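Local coordinates for cysteine hydrolase (Staphylococcus aureus, PDB 6KUA), which hydrolyses nicotinamide to nicotinic acid and ammonia as a nicotinamidase of the isochorismatase-like cysteine hydrolase family, at the interface of chains A and B. Residues are numbered along the deposited sequence; one frame, centred on the assembly and turned at random. Chains: chain A/B, Cysteine hydrolase.

Contact 1: the interface of chains A and B. Residues chain A 106-108, 111, 140; chain B 143, 146-147.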
loop_
_atom_site.group_PDB
_atom_site.type_symbol
_atom_site.label_atom_id
_atom_site.label_comp_id
_atom_site.label_asym_id
_atom_site.label_seq_id
_atom_site.Cartn_x
_atom_site.Cartn_y
_atom_site.Cartn_z
ATOM N N ARG A 106 -6.374 -7.630 -9.826
ATOM C CA ARG A 106 -5.623 -6.963 -10.886
ATOM C C ARG A 106 -4.543 -7.911 -11.391
ATOM O O ARG A 106 -4.382 -9.027 -10.885
ATOM C CB ARG A 106 -5.011 -5.638 -10.402
ATOM C CG ARG A 106 -6.020 -4.550 -9.957
ATOM C CD ARG A 106 -6.931 -4.049 -11.088
ATOM N NE ARG A 106 -7.894 -3.035 -10.631
ATOM C CZ ARG A 106 -9.152 -3.293 -10.254
ATOM N NH1 ARG A 106 -9.945 -2.303 -9.851
ATOM N NH2 ARG A 106 -9.632 -4.539 -10.272
ATOM N N TYR A 107 -3.796 -7.463 -12.405
ATOM C CA TYR A 107 -2.672 -8.262 -12.891
ATOM C C TYR A 107 -1.660 -8.527 -11.778
ATOM O O TYR A 107 -1.136 -9.641 -11.659
ATOM C CB TYR A 107 -1.967 -7.554 -14.051
ATOM C CG TYR A 107 -2.864 -7.046 -15.170
ATOM C CD1 TYR A 107 -3.660 -7.911 -15.908
ATOM C CD2 TYR A 107 -2.879 -5.695 -15.504
ATOM C CE1 TYR A 107 -4.475 -7.435 -16.940
ATOM C CE2 TYR A 107 -3.671 -5.208 -16.530
ATOM C CZ TYR A 107 -4.461 -6.082 -17.248
ATOM O OH TYR A 107 -5.248 -5.588 -18.262
ATOM N N ASP A 108 -1.357 -7.500 -10.972
ATOM C CA ASP A 108 -0.330 -7.575 -9.937
ATOM C C ASP A 108 -0.808 -8.456 -8.788
ATOM O O ASP A 108 -1.790 -8.133 -8.116
ATOM C CB ASP A 108 -0.010 -6.159 -9.453
ATOM C CG ASP A 108 0.940 -6.110 -8.247
ATOM O OD1 ASP A 108 1.461 -7.153 -7.769
ATOM O OD2 ASP A 108 1.174 -4.974 -7.772
ATOM N N PHE A 111 -1.486 -6.682 -5.383
ATOM C CA PHE A 111 -2.447 -5.596 -5.222
ATOM C C PHE A 111 -3.731 -6.098 -4.580
ATOM O O PHE A 111 -4.350 -7.045 -5.067
ATOM C CB PHE A 111 -2.753 -4.936 -6.560
ATOM C CG PHE A 111 -3.620 -3.726 -6.417
ATOM C CD1 PHE A 111 -3.080 -2.526 -5.989
ATOM C CD2 PHE A 111 -4.986 -3.805 -6.641
ATOM C CE1 PHE A 111 -3.881 -1.411 -5.825
ATOM C CE2 PHE A 111 -5.795 -2.687 -6.473
ATOM C CZ PHE A 111 -5.245 -1.502 -6.070
ATOM N N HIS A 140 3.871 -7.213 -13.744
ATOM C CA HIS A 140 3.286 -6.412 -12.674
ATOM C C HIS A 140 3.589 -7.016 -11.307
ATOM O O HIS A 140 3.871 -6.289 -10.346
ATOM C CB HIS A 140 1.775 -6.273 -12.876
ATOM C CG HIS A 140 1.389 -5.397 -14.034
ATOM N ND1 HIS A 140 0.269 -4.594 -14.012
ATOM C CD2 HIS A 140 1.956 -5.214 -15.255
ATOM C CE1 HIS A 140 0.161 -3.952 -15.165
ATOM N NE2 HIS A 140 1.173 -4.304 -15.934
ATOM N N ILE B 143 1.602 1.888 -14.090
ATOM C CA ILE B 143 0.994 0.690 -13.508
ATOM C C ILE B 143 0.385 0.998 -12.149
ATOM O O ILE B 143 -0.730 0.560 -11.836
ATOM C CB ILE B 143 2.030 -0.450 -13.403
ATOM C CG1 ILE B 143 2.412 -0.930 -14.798
ATOM C CG2 ILE B 143 1.470 -1.602 -12.557
ATOM C CD1 ILE B 143 3.600 -1.910 -14.809
ATOM N N TYR B 146 -2.717 2.910 -12.738
ATOM C CA TYR B 146 -3.763 2.001 -13.198
ATOM C C TYR B 146 -4.379 1.223 -12.037
ATOM O O TYR B 146 -5.607 1.167 -11.895
ATOM C CB TYR B 146 -3.191 1.043 -14.246
ATOM C CG TYR B 146 -4.105 -0.138 -14.549
ATOM C CD1 TYR B 146 -5.160 -0.015 -15.446
ATOM C CD2 TYR B 146 -3.915 -1.371 -13.920
ATOM C CE1 TYR B 146 -6.005 -1.099 -15.732
ATOM C CE2 TYR B 146 -4.748 -2.448 -14.177
ATOM C CZ TYR B 146 -5.794 -2.309 -15.093
ATOM O OH TYR B 146 -6.619 -3.382 -15.345
ATOM N N ASN B 147 -3.537 0.591 -11.217
ATOM C CA ASN B 147 -4.013 -0.175 -10.071
ATOM C C ASN B 147 -4.848 0.682 -9.133
ATOM O O ASN B 147 -5.810 0.199 -8.528
ATOM C CB ASN B 147 -2.826 -0.751 -9.302
ATOM C CG ASN B 147 -2.226 -1.954 -9.975
ATOM O OD1 ASN B 147 -2.850 -2.568 -10.837
ATOM N ND2 ASN B 147 -1.001 -2.311 -9.571
HETATM O O HOH W 1 -1.834 -4.697 -11.978
HETATM O O HOH W 2 -8.115 -0.498 -10.728
#

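Contact 2: the interface of chains A and B. Residues chain A 135-136, 139-140, 143, 169, 173; chain B 139, 143, 169, 173.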
loop_
_atom_site.group_PDB
_atom_site.type_symbol
_atom_site.label_atom_id
_atom_site.label_comp_id
_atom_site.label_asym_id
_atom_site.label_seq_id
_atom_site.Cartn_x
_atom_site.Cartn_y
_atom_site.Cartn_z
ATOM N N ASP A 135 4.912 -10.355 -19.801
ATOM C CA ASP A 135 4.909 -8.901 -19.828
ATOM C C ASP A 135 3.600 -8.303 -19.318
ATOM O O ASP A 135 3.363 -7.106 -19.522
ATOM C CB ASP A 135 5.215 -8.395 -21.251
ATOM C CG ASP A 135 4.192 -8.891 -22.279
ATOM O OD1 ASP A 135 3.754 -10.058 -22.177
ATOM O OD2 ASP A 135 3.812 -8.121 -23.182
ATOM N N ILE A 136 2.746 -9.094 -18.655
ATOM C CA ILE A 136 1.562 -8.533 -17.997
ATOM C C ILE A 136 1.555 -8.942 -16.520
ATOM O O ILE A 136 2.150 -8.258 -15.684
ATOM C CB ILE A 136 0.261 -8.941 -18.723
ATOM C CG1 ILE A 136 0.440 -8.742 -20.235
ATOM C CG2 ILE A 136 -0.929 -8.111 -18.227
ATOM C CD1 ILE A 136 -0.758 -9.046 -21.073
ATOM N N LEU A 139 5.012 -9.510 -15.052
ATOM C CA LEU A 139 5.724 -8.235 -14.966
ATOM C C LEU A 139 5.197 -7.386 -13.814
ATOM O O LEU A 139 5.971 -6.875 -12.997
ATOM C CB LEU A 139 5.584 -7.471 -16.295
ATOM C CG LEU A 139 5.951 -5.978 -16.252
ATOM C CD1 LEU A 139 7.453 -5.815 -16.200
ATOM C CD2 LEU A 139 5.370 -5.187 -17.452
ATOM N N HIS A 140 3.871 -7.213 -13.744
ATOM C CA HIS A 140 3.286 -6.412 -12.674
ATOM C C HIS A 140 3.589 -7.016 -11.307
ATOM O O HIS A 140 3.871 -6.289 -10.346
ATOM C CB HIS A 140 1.775 -6.273 -12.876
ATOM C CG HIS A 140 1.389 -5.397 -14.034
ATOM N ND1 HIS A 140 0.269 -4.594 -14.012
ATOM C CD2 HIS A 140 1.956 -5.214 -15.255
ATOM C CE1 HIS A 140 0.161 -3.952 -15.165
ATOM N NE2 HIS A 140 1.173 -4.304 -15.934
ATOM N N ILE A 143 7.301 -6.318 -10.490
ATOM C CA ILE A 143 7.564 -4.928 -10.119
ATOM C C ILE A 143 7.187 -4.672 -8.665
ATOM O O ILE A 143 7.933 -4.019 -7.926
ATOM C CB ILE A 143 6.819 -3.969 -11.065
ATOM C CG1 ILE A 143 7.466 -4.005 -12.446
ATOM C CG2 ILE A 143 6.821 -2.547 -10.481
ATOM C CD1 ILE A 143 6.595 -3.464 -13.522
ATOM N N TRP A 169 11.301 -8.414 -24.152
ATOM C CA TRP A 169 11.407 -7.126 -23.465
ATOM C C TRP A 169 11.389 -7.315 -21.951
ATOM O O TRP A 169 12.213 -6.746 -21.226
ATOM C CB TRP A 169 10.268 -6.173 -23.880
ATOM C CG TRP A 169 10.384 -4.925 -23.059
ATOM C CD1 TRP A 169 11.179 -3.843 -23.323
ATOM C CD2 TRP A 169 9.783 -4.680 -21.777
ATOM N NE1 TRP A 169 11.081 -2.928 -22.304
ATOM C CE2 TRP A 169 10.233 -3.418 -21.341
ATOM C CE3 TRP A 169 8.882 -5.397 -20.966
ATOM C CZ2 TRP A 169 9.828 -2.857 -20.125
ATOM C CZ3 TRP A 169 8.494 -4.842 -19.747
ATOM C CH2 TRP A 169 8.965 -3.584 -19.344
ATOM N N HIS A 173 14.009 -6.458 -18.867
ATOM C CA HIS A 173 13.568 -5.576 -17.793
ATOM C C HIS A 173 13.805 -6.219 -16.431
ATOM O O HIS A 173 14.401 -5.601 -15.541
ATOM C CB HIS A 173 12.090 -5.223 -17.977
ATOM C CG HIS A 173 11.599 -4.166 -17.038
ATOM N ND1 HIS A 173 11.828 -2.823 -17.244
ATOM C CD2 HIS A 173 10.896 -4.256 -15.881
ATOM C CE1 HIS A 173 11.265 -2.127 -16.270
ATOM N NE2 HIS A 173 10.705 -2.972 -15.420
ATOM N N LEU B 139 6.551 3.643 -16.990
ATOM C CA LEU B 139 5.792 2.398 -16.920
ATOM C C LEU B 139 5.395 2.066 -15.485
ATOM O O LEU B 139 4.239 1.738 -15.210
ATOM C CB LEU B 139 6.625 1.256 -17.505
ATOM C CG LEU B 139 6.154 -0.161 -17.162
ATOM C CD1 LEU B 139 4.908 -0.478 -17.955
ATOM C CD2 LEU B 139 7.259 -1.201 -17.463
ATOM N N ILE B 143 1.602 1.888 -14.090
ATOM C CA ILE B 143 0.994 0.690 -13.508
ATOM C C ILE B 143 0.385 0.998 -12.149
ATOM O O ILE B 143 -0.730 0.560 -11.836
ATOM C CB ILE B 143 2.030 -0.450 -13.403
ATOM C CG1 ILE B 143 2.412 -0.930 -14.798
ATOM C CG2 ILE B 143 1.470 -1.602 -12.557
ATOM C CD1 ILE B 143 3.600 -1.910 -14.809
ATOM N N TRP B 169 7.116 -1.048 -27.007
ATOM C CA TRP B 169 6.425 -2.028 -26.170
ATOM C C TRP B 169 5.600 -1.339 -25.087
ATOM O O TRP B 169 4.457 -1.731 -24.823
ATOM C CB TRP B 169 7.408 -3.024 -25.529
ATOM C CG TRP B 169 6.659 -3.925 -24.563
ATOM C CD1 TRP B 169 6.052 -5.122 -24.852
ATOM C CD2 TRP B 169 6.356 -3.644 -23.187
ATOM N NE1 TRP B 169 5.407 -5.609 -23.732
ATOM C CE2 TRP B 169 5.581 -4.722 -22.699
ATOM C CE3 TRP B 169 6.680 -2.591 -22.313
ATOM C CZ2 TRP B 169 5.135 -4.780 -21.371
ATOM C CZ3 TRP B 169 6.223 -2.642 -21.004
ATOM C CH2 TRP B 169 5.455 -3.728 -20.546
ATOM N N HIS B 173 1.651 -1.399 -24.262
ATOM C CA HIS B 173 1.191 -1.879 -22.964
ATOM C C HIS B 173 0.220 -0.887 -22.342
ATOM O O HIS B 173 -0.848 -1.274 -21.853
ATOM C CB HIS B 173 2.382 -2.135 -22.029
ATOM C CG HIS B 173 2.004 -2.755 -20.717
ATOM N ND1 HIS B 173 1.773 -4.107 -20.567
ATOM C CD2 HIS B 173 1.837 -2.209 -19.487
ATOM C CE1 HIS B 173 1.497 -4.367 -19.299
ATOM N NE2 HIS B 173 1.516 -3.231 -18.626
HETATM O O HOH W 3 1.998 -5.846 -22.997
#

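Contact 1: the interface of chains A and B
B:Asn147 reaches in among A:Arg106, A:Asp108 and A:Phe111, and no polar atom of one chain bonds the other directly here; two waters make the polar links. The amide of B:Asn147 and the ring of A:Phe111 run past each other in opposite directions with their planes stacked 28° apart, and CB of B:Asn147 lies over one ring face near the rim, 3.7 Å from CE1. A:Phe111 has CG anti to its backbone N (chi1 -174°), which turns the ring toward the partner. The side-chain oxygen OD1 of B:Asn147 lies 2.6 Å from water 1. That water lies in the ring plane of A:His140 at its edge, 2.9 Å from ND1, and also meets the backbone N of A:Asp108, so one solvent molecule ties together a loop and a helix of chain A and the amide of chain B. ND2 of B:Asn147 faces A:Asp108 but stays 3.9 Å from its carboxylate OD2, too far to bond.

A:Arg106 passes alongside B:Asn147 in the opposite sense, its CB and CG lying beside OD1 of B:Asn147. The A:Arg106 guanidinium meets water 2 in plane at its edge through NE and NH1, with NH1 2.7 Å from the water; longer contacts of this water run to the carbonyl oxygens of B:Tyr146 and B:Asn147, near the end of their helix.

The rings of A:Tyr107 and B:Tyr146 belong to side chains that meet at about a right angle, with CE2 of A:Tyr107 3.7 Å from the hydroxyl OH of B:Tyr146. B:Ile143 covers one face of the A:His140 imidazole: its CD1 stands 3.8 Å from the ring centroid, while CG2 packs by ND1.

In the fold, the loop residues 106-111 follow strand 99-104 and, with A:His140 on helix 137-147, receive the C-terminal half of the same helix of chain B.

Contact 2: the interface of chains A and B
With CG anti to the backbone N in both A:Trp169 (chi1 176°) and B:Trp169, the two indoles swing off their helices toward each other and stack. B:His173 has the same first torsion (chi1 -174°), which carries its imidazole toward A:His140, whose own CG is instead anti to the carbonyl carbon.

The six-membered rings of the tryptophans lie nearly parallel, 12° apart, with centroids 3.7 Å from each other, although the side chains as a whole cross at about a right angle. CE3 of each sits over the centre of the other ring. The opposite faces are backed, toward the rim, by CB of A:His173 and of B:His173, each under the indole of its own chain, making a layered sandwich. CD2 of A:Leu139 meets CH2 of B:Trp169 tip to tip at 3.4 Å, and B:Leu139 does likewise to A:Trp169. Beyond them, the CD1 methyls of A:Ile143 and B:Ile143 touch end to end at 3.6 Å.

Rotation of the B:Trp169 indole is fixed further by its NE1, which donates to OD2 of A:Asp135 at 3.0 Å; the acceptor lies in the indole plane and uses its anti lone pair. Water 3, 3.0 Å from ND1 of B:His173, links that nitrogen to OD2 of A:Asp135. NE2 of B:His173 makes a nearly straight hydrogen bond to NE2 of A:His140 at 2.9 Å, the rings edge to face. One NE2 presumably carries the proton and the other accepts it, so the accepting ring would be neutral with its proton on ND1; which one donates is not seen.

The patch locks helices 137-147 and 164-176 of the two chains together about the two-fold axis, and probably supports a nicotinamidase dimer.

Contacts 1 and 2 lie about 10 Å apart between the centres of their C-alpha atoms and share A:His140 and B:Ile143. Helix 137-147 of both chains runs through both, so the two patches form one continuous surface. Contact 1 brings in the loop after strand 99-104 and relies on water for its polar links, whereas contact 2 adds helix 164-176, direct hydrogen bonds and, at the two-fold axis, the self-paired Trp169 and Ile143 contacts. Each has a twin with the chains exchanged. The deposited assembly holds four copies; these contacts join one pair, and the structure alone does not show which oligomer operates in solution.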